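Local structure of cytochrome P450 (CYP102L1) (Mycobacterium phage Adler, 6N6Q) at residues T282-F293 with E337-A345; L375-W384 with R401-P411. The protein probably activates molecular oxygen at its haem iron to oxidise an organic substrate, as cytochromes P450 do. One frame throughout, in Å; residues are numbered along the deposited sequence.

Contact 1: T282-F293 with E337-A345; sequences TSANAIAFALHF and EALRLWPVA. With HEM (protoporphyrin IX containing Fe), chain E.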
loop_
_atom_site.group_PDB
_atom_site.type_symbol
_atom_site.label_atom_id
_atom_site.label_comp_id
_atom_site.label_asym_id
_atom_site.label_seq_id
_atom_site.Cartn_x
_atom_site.Cartn_y
_atom_site.Cartn_z
ATOM N N THR A 282 -2.664 -1.207 -0.876
ATOM C CA THR A 282 -1.554 -1.628 -0.027
ATOM C C THR A 282 -2.028 -1.925 1.390
ATOM O O THR A 282 -1.719 -2.982 1.952
ATOM C CB THR A 282 -0.465 -0.552 -0.009
ATOM O OG1 THR A 282 -1.041 0.708 0.357
ATOM C CG2 THR A 282 0.195 -0.433 -1.373
ATOM N N SER A 283 -2.786 -0.999 1.983
ATOM C CA SER A 283 -3.241 -1.181 3.359
ATOM C C SER A 283 -4.240 -2.325 3.467
ATOM O O SER A 283 -4.234 -3.070 4.454
ATOM C CB SER A 283 -3.858 0.115 3.883
ATOM O OG SER A 283 -2.939 1.188 3.793
ATOM N N ALA A 284 -5.105 -2.484 2.462
ATOM C CA ALA A 284 -6.130 -3.520 2.524
ATOM C C ALA A 284 -5.523 -4.915 2.457
ATOM O O ALA A 284 -5.950 -5.818 3.185
ATOM C CB ALA A 284 -7.136 -3.326 1.392
ATOM N N ASN A 285 -4.533 -5.113 1.586
ATOM C CA ASN A 285 -3.924 -6.432 1.464
ATOM C C ASN A 285 -3.036 -6.752 2.658
ATOM O O ASN A 285 -2.921 -7.921 3.043
ATOM C CB ASN A 285 -3.135 -6.525 0.160
ATOM C CG ASN A 285 -4.019 -6.372 -1.061
ATOM O OD1 ASN A 285 -5.226 -6.603 -0.997
ATOM N ND2 ASN A 285 -3.422 -5.980 -2.180
ATOM N N ALA A 286 -2.404 -5.738 3.256
ATOM C CA ALA A 286 -1.642 -5.968 4.480
ATOM C C ALA A 286 -2.553 -6.428 5.612
ATOM O O ALA A 286 -2.208 -7.350 6.361
ATOM C CB ALA A 286 -0.888 -4.700 4.879
ATOM N N ILE A 287 -3.724 -5.798 5.747
ATOM C CA ILE A 287 -4.700 -6.237 6.741
ATOM C C ILE A 287 -5.162 -7.657 6.443
ATOM O O ILE A 287 -5.304 -8.485 7.351
ATOM C CB ILE A 287 -5.886 -5.254 6.793
ATOM C CG1 ILE A 287 -5.437 -3.896 7.331
ATOM C CG2 ILE A 287 -7.016 -5.816 7.640
ATOM C CD1 ILE A 287 -6.456 -2.795 7.128
ATOM N N ALA A 288 -5.400 -7.962 5.164
ATOM C CA ALA A 288 -5.845 -9.301 4.792
ATOM C C ALA A 288 -4.788 -10.348 5.125
ATOM O O ALA A 288 -5.118 -11.461 5.553
ATOM C CB ALA A 288 -6.199 -9.342 3.305
ATOM N N PHE A 289 -3.509 -10.012 4.936
ATOM C CA PHE A 289 -2.442 -10.925 5.331
ATOM C C PHE A 289 -2.412 -11.115 6.842
ATOM O O PHE A 289 -2.276 -12.243 7.330
ATOM C CB PHE A 289 -1.088 -10.411 4.835
ATOM C CG PHE A 289 -0.753 -10.822 3.430
ATOM C CD1 PHE A 289 -0.544 -12.155 3.115
ATOM C CD2 PHE A 289 -0.618 -9.873 2.429
ATOM C CE1 PHE A 289 -0.225 -12.537 1.824
ATOM C CE2 PHE A 289 -0.301 -10.247 1.135
ATOM C CZ PHE A 289 -0.104 -11.581 0.832
ATOM N N ALA A 290 -2.534 -10.021 7.598
ATOM C CA ALA A 290 -2.513 -10.125 9.053
ATOM C C ALA A 290 -3.718 -10.892 9.580
ATOM O O ALA A 290 -3.603 -11.607 10.580
ATOM C CB ALA A 290 -2.449 -8.733 9.681
ATOM N N LEU A 291 -4.874 -10.763 8.926
ATOM C CA LEU A 291 -6.035 -11.548 9.328
ATOM C C LEU A 291 -5.809 -13.033 9.074
ATOM O O LEU A 291 -6.234 -13.876 9.875
ATOM C CB LEU A 291 -7.284 -11.059 8.595
ATOM C CG LEU A 291 -7.870 -9.745 9.109
ATOM C CD1 LEU A 291 -9.091 -9.340 8.298
ATOM C CD2 LEU A 291 -8.218 -9.871 10.580
ATOM N N HIS A 292 -5.140 -13.373 7.971
ATOM C CA HIS A 292 -4.846 -14.775 7.690
ATOM C C HIS A 292 -3.918 -15.363 8.745
ATOM O O HIS A 292 -4.177 -16.446 9.282
ATOM C CB HIS A 292 -4.225 -14.921 6.302
ATOM C CG HIS A 292 -3.550 -16.240 6.088
ATOM N ND1 HIS A 292 -4.251 -17.401 5.837
ATOM C CD2 HIS A 292 -2.242 -16.587 6.110
ATOM C CE1 HIS A 292 -3.401 -18.403 5.702
ATOM N NE2 HIS A 292 -2.176 -17.936 5.863
ATOM N N PHE A 293 -2.826 -14.660 9.055
ATOM C CA PHE A 293 -1.863 -15.192 10.012
ATOM C C PHE A 293 -2.417 -15.195 11.432
ATOM O O PHE A 293 -2.003 -16.023 12.252
ATOM C CB PHE A 293 -0.559 -14.398 9.932
ATOM C CG PHE A 293 0.273 -14.723 8.720
ATOM C CD1 PHE A 293 0.541 -16.040 8.383
ATOM C CD2 PHE A 293 0.773 -13.715 7.910
ATOM C CE1 PHE A 293 1.303 -16.346 7.268
ATOM C CE2 PHE A 293 1.536 -14.014 6.794
ATOM C CZ PHE A 293 1.799 -15.331 6.471
ATOM N N GLU A 337 5.566 -8.068 11.002
ATOM C CA GLU A 337 5.919 -9.384 10.484
ATOM C C GLU A 337 5.130 -9.720 9.226
ATOM O O GLU A 337 5.646 -10.407 8.337
ATOM C CB GLU A 337 5.699 -10.449 11.561
ATOM C CG GLU A 337 6.088 -11.865 11.149
ATOM C CD GLU A 337 7.592 -12.073 11.042
ATOM O OE1 GLU A 337 8.360 -11.124 11.309
ATOM O OE2 GLU A 337 8.007 -13.198 10.691
ATOM N N ALA A 338 3.885 -9.247 9.129
ATOM C CA ALA A 338 3.119 -9.439 7.902
ATOM C C ALA A 338 3.738 -8.664 6.746
ATOM O O ALA A 338 3.842 -9.183 5.627
ATOM C CB ALA A 338 1.665 -9.019 8.114
ATOM N N LEU A 339 4.161 -7.422 6.997
ATOM C CA LEU A 339 4.808 -6.627 5.962
ATOM C C LEU A 339 6.202 -7.135 5.631
ATOM O O LEU A 339 6.744 -6.777 4.580
ATOM C CB LEU A 339 4.870 -5.159 6.387
ATOM C CG LEU A 339 3.527 -4.426 6.364
ATOM C CD1 LEU A 339 3.685 -2.990 6.837
ATOM C CD2 LEU A 339 2.926 -4.472 4.967
ATOM N N ARG A 340 6.798 -7.953 6.500
ATOM C CA ARG A 340 8.070 -8.580 6.167
ATOM C C ARG A 340 7.852 -9.820 5.308
ATOM O O ARG A 340 8.364 -9.913 4.187
ATOM C CB ARG A 340 8.840 -8.941 7.440
ATOM C CG ARG A 340 10.239 -9.478 7.168
ATOM C CD ARG A 340 10.828 -10.180 8.379
ATOM N NE ARG A 340 10.092 -11.395 8.716
ATOM C CZ ARG A 340 10.292 -12.574 8.135
ATOM N NH1 ARG A 340 11.207 -12.699 7.183
ATOM N NH2 ARG A 340 9.578 -13.626 8.503
ATOM N N LEU A 341 7.079 -10.781 5.820
ATOM C CA LEU A 341 6.889 -12.037 5.104
ATOM C C LEU A 341 6.220 -11.821 3.752
ATOM O O LEU A 341 6.511 -12.544 2.792
ATOM C CB LEU A 341 6.072 -13.009 5.956
ATOM C CG LEU A 341 6.278 -14.494 5.653
ATOM C CD1 LEU A 341 7.747 -14.859 5.794
ATOM C CD2 LEU A 341 5.422 -15.353 6.569
ATOM N N TRP A 342 5.333 -10.833 3.653
ATOM C CA TRP A 342 4.657 -10.518 2.396
ATOM C C TRP A 342 4.490 -9.013 2.282
ATOM O O TRP A 342 3.442 -8.458 2.636
ATOM C CB TRP A 342 3.306 -11.227 2.296
ATOM C CG TRP A 342 3.435 -12.709 2.178
ATOM C CD1 TRP A 342 3.294 -13.627 3.177
ATOM C CD2 TRP A 342 3.749 -13.451 0.993
ATOM N NE1 TRP A 342 3.492 -14.895 2.686
ATOM C CE2 TRP A 342 3.774 -14.814 1.348
ATOM C CE3 TRP A 342 4.009 -13.093 -0.333
ATOM C CZ2 TRP A 342 4.050 -15.821 0.425
ATOM C CZ3 TRP A 342 4.282 -14.095 -1.250
ATOM C CH2 TRP A 342 4.299 -15.444 -0.865
ATOM N N PRO A 343 5.505 -8.314 1.777
ATOM C CA PRO A 343 5.367 -6.866 1.586
ATOM C C PRO A 343 4.442 -6.561 0.425
ATOM O O PRO A 343 4.759 -6.883 -0.725
ATOM C CB PRO A 343 6.804 -6.400 1.314
ATOM C CG PRO A 343 7.566 -7.636 0.901
ATOM C CD PRO A 343 6.708 -8.854 1.123
ATOM N N VAL A 344 3.286 -5.956 0.719
ATOM C CA VAL A 344 2.295 -5.694 -0.320
ATOM C C VAL A 344 2.887 -4.824 -1.420
ATOM O O VAL A 344 2.534 -4.972 -2.595
ATOM C CB VAL A 344 1.028 -5.066 0.292
ATOM C CG1 VAL A 344 0.334 -6.070 1.197
ATOM C CG2 VAL A 344 1.370 -3.802 1.064
ATOM N N ALA A 345 3.792 -3.917 -1.069
ATOM C CA ALA A 345 4.625 -3.261 -2.065
ATOM C C ALA A 345 5.910 -4.069 -2.188
ATOM O O ALA A 345 6.869 -3.830 -1.441
ATOM C CB ALA A 345 4.916 -1.812 -1.678
HETATM C CHA HEM E . 5.110 5.609 -1.699
HETATM C CHB HEM E . 4.284 1.296 0.382
HETATM C CHC HEM E . 0.178 3.026 2.334
HETATM C CHD HEM E . 0.653 7.048 -0.353
HETATM C C1A HEM E . 5.274 4.299 -1.292
HETATM C C2A HEM E . 6.405 3.433 -1.573
HETATM C C3A HEM E . 6.174 2.250 -1.001
HETATM C C4A HEM E . 4.891 2.310 -0.330
HETATM C CMA HEM E . 7.118 1.031 -1.052
HETATM C CAA HEM E . 7.659 3.797 -2.396
HETATM C CBA HEM E . 7.363 3.537 -3.870
HETATM C CGA HEM E . 8.609 3.703 -4.702
HETATM O O1A HEM E . 9.710 3.893 -4.120
HETATM O O2A HEM E . 8.501 3.644 -5.953
HETATM C C1B HEM E . 3.133 1.405 1.139
HETATM C C2B HEM E . 2.623 0.408 2.060
HETATM C C3B HEM E . 1.484 0.883 2.604
HETATM C C4B HEM E . 1.243 2.198 2.038
HETATM C CMB HEM E . 3.328 -0.944 2.317
HETATM C CAB HEM E . 0.529 0.237 3.642
HETATM C CBB HEM E . 0.681 -0.982 4.174
HETATM C C1C HEM E . -0.053 4.282 1.808
HETATM C C2C HEM E . -1.124 5.189 2.170
HETATM C C3C HEM E . -1.008 6.298 1.439
HETATM C C4C HEM E . 0.154 6.146 0.571
HETATM C CMC HEM E . -2.227 4.929 3.219
HETATM C CAC HEM E . -1.985 7.494 1.554
HETATM C CBC HEM E . -1.847 8.618 0.844
HETATM C C1D HEM E . 1.901 7.022 -0.946
HETATM C C2D HEM E . 2.466 8.042 -1.811
HETATM C C3D HEM E . 3.691 7.647 -2.179
HETATM C C4D HEM E . 3.956 6.360 -1.565
HETATM C CMD HEM E . 1.772 9.356 -2.234
HETATM C CAD HEM E . 4.661 8.425 -3.099
HETATM C CBD HEM E . 5.448 9.445 -2.283
HETATM C CGD HEM E . 6.462 10.139 -3.159
HETATM O O1D HEM E . 6.779 11.327 -2.885
HETATM O O2D HEM E . 6.950 9.512 -4.135
HETATM N NA HEM E . 4.372 3.574 -0.534
HETATM N NB HEM E . 2.267 2.480 1.153
HETATM N NC HEM E . 0.702 4.902 0.832
HETATM N ND HEM E . 2.841 6.013 -0.821
HETATM FE FE HEM E . 2.470 4.184 0.051
#

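Contact 2: L375-W384 with R401-P411; sequences LHAAHTHRSW and RRKLGPHIYKP. With HEM (protoporphyrin IX containing Fe), chain E.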
loop_
_atom_site.group_PDB
_atom_site.type_symbol
_atom_site.label_atom_id
_atom_site.label_comp_id
_atom_site.label_asym_id
_atom_site.label_seq_id
_atom_site.Cartn_x
_atom_site.Cartn_y
_atom_site.Cartn_z
ATOM N N LEU A 375 12.139 -6.433 -2.396
ATOM C CA LEU A 375 11.911 -6.457 -0.954
ATOM C C LEU A 375 11.442 -7.828 -0.487
ATOM O O LEU A 375 11.837 -8.288 0.591
ATOM C CB LEU A 375 10.889 -5.391 -0.560
ATOM C CG LEU A 375 11.341 -3.933 -0.607
ATOM C CD1 LEU A 375 10.146 -3.016 -0.441
ATOM C CD2 LEU A 375 12.378 -3.669 0.473
ATOM N N HIS A 376 10.595 -8.493 -1.278
ATOM C CA HIS A 376 10.093 -9.805 -0.885
ATOM C C HIS A 376 11.230 -10.800 -0.706
ATOM O O HIS A 376 11.207 -11.622 0.217
ATOM C CB HIS A 376 9.091 -10.322 -1.916
ATOM C CG HIS A 376 8.726 -11.761 -1.725
ATOM N ND1 HIS A 376 9.047 -12.738 -2.642
ATOM C CD2 HIS A 376 8.078 -12.390 -0.717
ATOM C CE1 HIS A 376 8.606 -13.907 -2.210
ATOM N NE2 HIS A 376 8.014 -13.722 -1.044
ATOM N N ALA A 377 12.237 -10.741 -1.578
ATOM C CA ALA A 377 13.392 -11.613 -1.414
ATOM C C ALA A 377 14.275 -11.142 -0.265
ATOM O O ALA A 377 14.818 -11.962 0.485
ATOM C CB ALA A 377 14.189 -11.678 -2.716
ATOM N N ALA A 378 14.419 -9.825 -0.105
ATOM C CA ALA A 378 15.273 -9.295 0.952
ATOM C C ALA A 378 14.652 -9.501 2.329
ATOM O O ALA A 378 15.365 -9.756 3.307
ATOM C CB ALA A 378 15.554 -7.813 0.705
ATOM N N HIS A 379 13.326 -9.392 2.429
ATOM C CA HIS A 379 12.671 -9.567 3.720
ATOM C C HIS A 379 12.666 -11.025 4.158
ATOM O O HIS A 379 12.666 -11.310 5.360
ATOM C CB HIS A 379 11.244 -9.028 3.664
ATOM C CG HIS A 379 11.164 -7.535 3.607
ATOM N ND1 HIS A 379 9.965 -6.856 3.584
ATOM C CD2 HIS A 379 12.133 -6.590 3.570
ATOM C CE1 HIS A 379 10.199 -5.557 3.536
ATOM N NE2 HIS A 379 11.507 -5.368 3.526
ATOM N N THR A 380 12.655 -11.958 3.207
ATOM C CA THR A 380 12.726 -13.381 3.502
ATOM C C THR A 380 14.127 -13.942 3.298
ATOM O O THR A 380 14.299 -15.166 3.277
ATOM C CB THR A 380 11.721 -14.150 2.640
ATOM O OG1 THR A 380 12.091 -14.042 1.260
ATOM C CG2 THR A 380 10.322 -13.582 2.825
ATOM N N HIS A 381 15.126 -13.075 3.153
ATOM C CA HIS A 381 16.489 -13.507 2.894
ATOM C C HIS A 381 17.044 -14.293 4.082
ATOM O O HIS A 381 16.554 -14.199 5.212
ATOM C CB HIS A 381 17.377 -12.296 2.592
ATOM C CG HIS A 381 18.774 -12.651 2.187
ATOM N ND1 HIS A 381 19.842 -12.581 3.055
ATOM C CD2 HIS A 381 19.277 -13.080 1.005
ATOM C CE1 HIS A 381 20.943 -12.950 2.425
ATOM N NE2 HIS A 381 20.628 -13.258 1.181
ATOM N N ARG A 382 18.088 -15.080 3.806
ATOM C CA ARG A 382 18.695 -15.931 4.823
ATOM C C ARG A 382 19.270 -15.130 5.986
ATOM O O ARG A 382 19.430 -15.679 7.081
ATOM C CB ARG A 382 19.784 -16.796 4.183
ATOM C CG ARG A 382 20.278 -17.947 5.046
ATOM C CD ARG A 382 21.123 -18.921 4.234
ATOM N NE ARG A 382 22.309 -18.286 3.663
ATOM C CZ ARG A 382 23.516 -18.321 4.217
ATOM N NH1 ARG A 382 23.704 -18.964 5.363
ATOM N NH2 ARG A 382 24.538 -17.716 3.627
ATOM N N SER A 383 19.570 -13.846 5.781
ATOM C CA SER A 383 20.103 -13.010 6.851
ATOM C C SER A 383 19.098 -12.760 7.968
ATOM O O SER A 383 19.495 -12.288 9.039
ATOM C CB SER A 383 20.586 -11.675 6.279
ATOM O OG SER A 383 19.572 -11.049 5.512
ATOM N N TRP A 384 17.818 -13.056 7.752
ATOM C CA TRP A 384 16.815 -12.969 8.808
ATOM C C TRP A 384 16.801 -14.199 9.709
ATOM O O TRP A 384 15.873 -14.353 10.512
ATOM C CB TRP A 384 15.425 -12.755 8.203
ATOM C CG TRP A 384 15.174 -11.348 7.756
ATOM C CD1 TRP A 384 15.452 -10.813 6.530
ATOM C CD2 TRP A 384 14.596 -10.293 8.531
ATOM N NE1 TRP A 384 15.083 -9.492 6.496
ATOM C CE2 TRP A 384 14.553 -9.147 7.712
ATOM C CE3 TRP A 384 14.109 -10.204 9.840
ATOM C CZ2 TRP A 384 14.042 -7.930 8.158
ATOM C CZ3 TRP A 384 13.604 -8.996 10.281
ATOM C CH2 TRP A 384 13.574 -7.874 9.442
ATOM N N ARG A 401 16.046 -7.778 16.368
ATOM C CA ARG A 401 16.604 -7.384 15.081
ATOM C C ARG A 401 18.028 -6.863 15.210
ATOM O O ARG A 401 18.794 -6.920 14.240
ATOM C CB ARG A 401 15.723 -6.324 14.423
ATOM C CG ARG A 401 14.394 -6.843 13.908
ATOM C CD ARG A 401 13.630 -5.717 13.241
ATOM N NE ARG A 401 14.510 -4.933 12.380
ATOM C CZ ARG A 401 14.195 -3.751 11.864
ATOM N NH1 ARG A 401 13.011 -3.209 12.123
ATOM N NH2 ARG A 401 15.066 -3.110 11.092
ATOM N N ARG A 402 18.398 -6.346 16.383
ATOM C CA ARG A 402 19.773 -5.921 16.614
ATOM C C ARG A 402 20.736 -7.103 16.635
ATOM O O ARG A 402 21.944 -6.909 16.463
ATOM C CB ARG A 402 19.850 -5.131 17.923
ATOM C CG ARG A 402 21.166 -4.412 18.162
ATOM C CD ARG A 402 20.952 -3.133 18.956
ATOM N NE ARG A 402 22.206 -2.551 19.424
ATOM C CZ ARG A 402 22.328 -1.307 19.879
ATOM N NH1 ARG A 402 21.272 -0.506 19.918
ATOM N NH2 ARG A 402 23.508 -0.860 20.289
ATOM N N LYS A 403 20.224 -8.318 16.818
ATOM C CA LYS A 403 21.027 -9.532 16.853
ATOM C C LYS A 403 21.235 -10.145 15.474
ATOM O O LYS A 403 21.693 -11.290 15.382
ATOM C CB LYS A 403 20.371 -10.562 17.778
ATOM C CG LYS A 403 20.163 -10.076 19.203
ATOM C CD LYS A 403 18.949 -10.735 19.847
ATOM C CE LYS A 403 19.038 -12.251 19.807
ATOM N NZ LYS A 403 17.909 -12.885 20.545
ATOM N N LEU A 404 20.914 -9.419 14.403
ATOM C CA LEU A 404 20.948 -9.969 13.052
ATOM C C LEU A 404 22.155 -9.504 12.247
ATOM O O LEU A 404 22.853 -10.325 11.646
ATOM C CB LEU A 404 19.660 -9.603 12.304
ATOM C CG LEU A 404 18.366 -10.257 12.789
ATOM C CD1 LEU A 404 17.178 -9.732 11.997
ATOM C CD2 LEU A 404 18.461 -11.770 12.678
ATOM N N GLY A 405 22.412 -8.200 12.214
ATOM C CA GLY A 405 23.444 -7.658 11.366
ATOM C C GLY A 405 22.875 -7.137 10.061
ATOM O O GLY A 405 21.804 -6.520 10.027
ATOM N N PRO A 406 23.585 -7.377 8.954
ATOM C CA PRO A 406 23.121 -6.872 7.653
ATOM C C PRO A 406 21.810 -7.500 7.207
ATOM O O PRO A 406 21.769 -8.675 6.829
ATOM C CB PRO A 406 24.268 -7.242 6.702
ATOM C CG PRO A 406 25.454 -7.464 7.589
ATOM C CD PRO A 406 24.898 -8.033 8.856
ATOM N N HIS A 407 20.732 -6.719 7.245
ATOM C CA HIS A 407 19.427 -7.185 6.800
ATOM C C HIS A 407 18.608 -5.983 6.355
ATOM O O HIS A 407 18.800 -4.868 6.845
ATOM C CB HIS A 407 18.693 -7.955 7.904
ATOM C CG HIS A 407 18.261 -7.098 9.052
ATOM N ND1 HIS A 407 19.122 -6.714 10.058
ATOM C CD2 HIS A 407 17.061 -6.552 9.355
ATOM C CE1 HIS A 407 18.470 -5.966 10.930
ATOM N NE2 HIS A 407 17.217 -5.852 10.527
ATOM N N ILE A 408 17.692 -6.221 5.419
ATOM C CA ILE A 408 16.875 -5.171 4.824
ATOM C C ILE A 408 15.441 -5.328 5.308
ATOM O O ILE A 408 14.892 -6.437 5.299
ATOM C CB ILE A 408 16.943 -5.207 3.287
ATOM C CG1 ILE A 408 18.362 -4.902 2.810
ATOM C CG2 ILE A 408 15.948 -4.225 2.682
ATOM C CD1 ILE A 408 18.870 -3.541 3.235
ATOM N N TYR A 409 14.839 -4.216 5.738
ATOM C CA TYR A 409 13.413 -4.181 6.067
ATOM C C TYR A 409 12.913 -2.770 5.749
ATOM O O TYR A 409 12.914 -1.889 6.612
ATOM C CB TYR A 409 13.154 -4.554 7.518
ATOM C CG TYR A 409 11.689 -4.521 7.882
ATOM C CD1 TYR A 409 10.819 -5.496 7.414
ATOM C CD2 TYR A 409 11.174 -3.511 8.682
ATOM C CE1 TYR A 409 9.477 -5.467 7.735
ATOM C CE2 TYR A 409 9.832 -3.474 9.012
ATOM C CZ TYR A 409 8.989 -4.455 8.535
ATOM O OH TYR A 409 7.650 -4.427 8.857
ATOM N N LYS A 410 12.490 -2.570 4.503
ATOM C CA LYS A 410 12.015 -1.271 4.025
ATOM C C LYS A 410 10.683 -1.438 3.302
ATOM O O LYS A 410 10.586 -1.192 2.094
ATOM C CB LYS A 410 13.051 -0.622 3.108
ATOM C CG LYS A 410 14.387 -0.343 3.770
ATOM C CD LYS A 410 14.253 0.701 4.866
ATOM C CE LYS A 410 15.611 1.058 5.445
ATOM N NZ LYS A 410 15.538 2.234 6.352
ATOM N N PRO A 411 9.625 -1.837 4.018
ATOM C CA PRO A 411 8.323 -2.009 3.352
ATOM C C PRO A 411 7.720 -0.708 2.850
ATOM O O PRO A 411 6.790 -0.752 2.036
ATOM C CB PRO A 411 7.450 -2.645 4.441
ATOM C CG PRO A 411 8.064 -2.187 5.719
ATOM C CD PRO A 411 9.544 -2.118 5.463
HETATM C CHA HEM E . 5.110 5.609 -1.699
HETATM C CHB HEM E . 4.284 1.296 0.382
HETATM C CHC HEM E . 0.178 3.026 2.334
HETATM C CHD HEM E . 0.653 7.048 -0.353
HETATM C C1A HEM E . 5.274 4.299 -1.292
HETATM C C2A HEM E . 6.405 3.433 -1.573
HETATM C C3A HEM E . 6.174 2.250 -1.001
HETATM C C4A HEM E . 4.891 2.310 -0.330
HETATM C CMA HEM E . 7.118 1.031 -1.052
HETATM C CAA HEM E . 7.659 3.797 -2.396
HETATM C CBA HEM E . 7.363 3.537 -3.870
HETATM C CGA HEM E . 8.609 3.703 -4.702
HETATM O O1A HEM E . 9.710 3.893 -4.120
HETATM O O2A HEM E . 8.501 3.644 -5.953
HETATM C C1B HEM E . 3.133 1.405 1.139
HETATM C C2B HEM E . 2.623 0.408 2.060
HETATM C C3B HEM E . 1.484 0.883 2.604
HETATM C C4B HEM E . 1.243 2.198 2.038
HETATM C CMB HEM E . 3.328 -0.944 2.317
HETATM C CAB HEM E . 0.529 0.237 3.642
HETATM C CBB HEM E . 0.681 -0.982 4.174
HETATM C C1C HEM E . -0.053 4.282 1.808
HETATM C C2C HEM E . -1.124 5.189 2.170
HETATM C C3C HEM E . -1.008 6.298 1.439
HETATM C C4C HEM E . 0.154 6.146 0.571
HETATM C CMC HEM E . -2.227 4.929 3.219
HETATM C CAC HEM E . -1.985 7.494 1.554
HETATM C CBC HEM E . -1.847 8.618 0.844
HETATM C C1D HEM E . 1.901 7.022 -0.946
HETATM C C2D HEM E . 2.466 8.042 -1.811
HETATM C C3D HEM E . 3.691 7.647 -2.179
HETATM C C4D HEM E . 3.956 6.360 -1.565
HETATM C CMD HEM E . 1.772 9.356 -2.234
HETATM C CAD HEM E . 4.661 8.425 -3.099
HETATM C CBD HEM E . 5.448 9.445 -2.283
HETATM C CGD HEM E . 6.462 10.139 -3.159
HETATM O O1D HEM E . 6.779 11.327 -2.885
HETATM O O2D HEM E . 6.950 9.512 -4.135
HETATM N NA HEM E . 4.372 3.574 -0.534
HETATM N NB HEM E . 2.267 2.480 1.153
HETATM N NC HEM E . 0.702 4.902 0.832
HETATM N ND HEM E . 2.841 6.013 -0.821
HETATM FE FE HEM E . 2.470 4.184 0.051
#

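Contact 1: T282-F293 with E337-A345
The long I-helix of the cytochrome P450 fold, helix 265-296, meets the end of the K helix, 329-341, where Phe289 receives Trp342. The short segments cross at 103° with their axes 9.3 Å apart, close enough for Ala290 CB and Ala338 CB to touch. Trp342 CB sits squarely over the face of the Phe289 ring, 3.7 Å from its centroid, a CH-pi contact. The indole lies almost parallel to that ring but is displaced, so the rings barely overlap, and Phe293 CZ reaches the indole edge at CD1. Leu341 CD2 packs on the same CZ atom. Further along, Val344 takes chi1 -66°, which lays CG1 against Asn285 CB at 3.6 Å and sends CG2 to the carbonyl O of Thr282. Val344 CG2 also lies 3.7 Å from the haem methyl CMB. Thr282, which probably corresponds to the I-helix threonine of P450s, brings OG1 to 3.2 Å from haem C4B while hydrogen-bonding to Ala278 O. In the ExxR pair, Arg340 takes Glu337 side-on with NE and NH2, meeting its oxygens from above the carboxylate plane. With those charges settled within the K helix and by Arg395, and no hydrogen bond across the segments, the join beside the haem rests on shape and apolar packing.

Contact 2: L375-W384 with R401-P411
Segment 375-384, a short helix followed by a turn, runs in the opposite sense to the end of helix 398-402 and the loop that follows, with CA atoms 5.9 Å apart at Ala378 and Ile408 and again at Ser383 and His407. Two side chains of the first segment bind the backbone of the second. His379 accepts the N-H of Lys410 at NE2 (3.1 Å), the donor tilted somewhat from the imidazole plane; the weak bond from ND1 to Leu339 O is consistent with a proton on ND1. With chi1 -72°, CG of His379 lies anti to its carbonyl carbon, and the ring comes to rest between Leu375 CB on one face and Tyr409 CD1 on the other. Trp384 donates from NE1 to Ile408 O at 3.3 Å, in the plane of the indole, and makes a weak second bond to Ala378 O. His407 turns its edge onto the indole face, CD2 standing 3.5 Å from Trp384 CZ2 in a T-shaped pair with planes at 74°. That imidazole is itself held by the bond from His407 ND1 to Gly405 O (2.7 Å), while Leu404 CD1 lies over its face and also touches Trp384 CE3. Tyr409 CB abuts the indole at its edge. Ala378 CB meets Ile408 CB, an apolar pair, and Leu375 CD1 packs against the carbonyl O of Lys410. Helix 375-379 follows directly on strand 370-374 of the mixed sheet, and the pair packs against both helix 65-71, through Ile68 and Pro65, and helix 329-341, where Arg340 forms a cation-pi contact with Trp384 and Asp336 O bonds Tyr409 OH.

In the fold
Contact 1 is deeply buried, near the middle of the chain, whereas contact 2 lies farther out, about 20 Å from the chain centre, and mixes buried aromatic groups with exposed loop residues. Their centres are about 16 Å apart, and helix 329-341 serves both: it packs on helix 265-296, while Arg340 NH1 hydrogen-bonds His379 O in contact 2. The chemistry changes with depth. In the interior, a helix crossing and the turn just after the K helix meet through apolar side chains, but a mostly irregular segment is secured by histidine and tryptophan bonds to its backbone. Both reach the haem, contact 1 through Thr282, Ser283, Val344 and Ala345, contact 2 through Pro411.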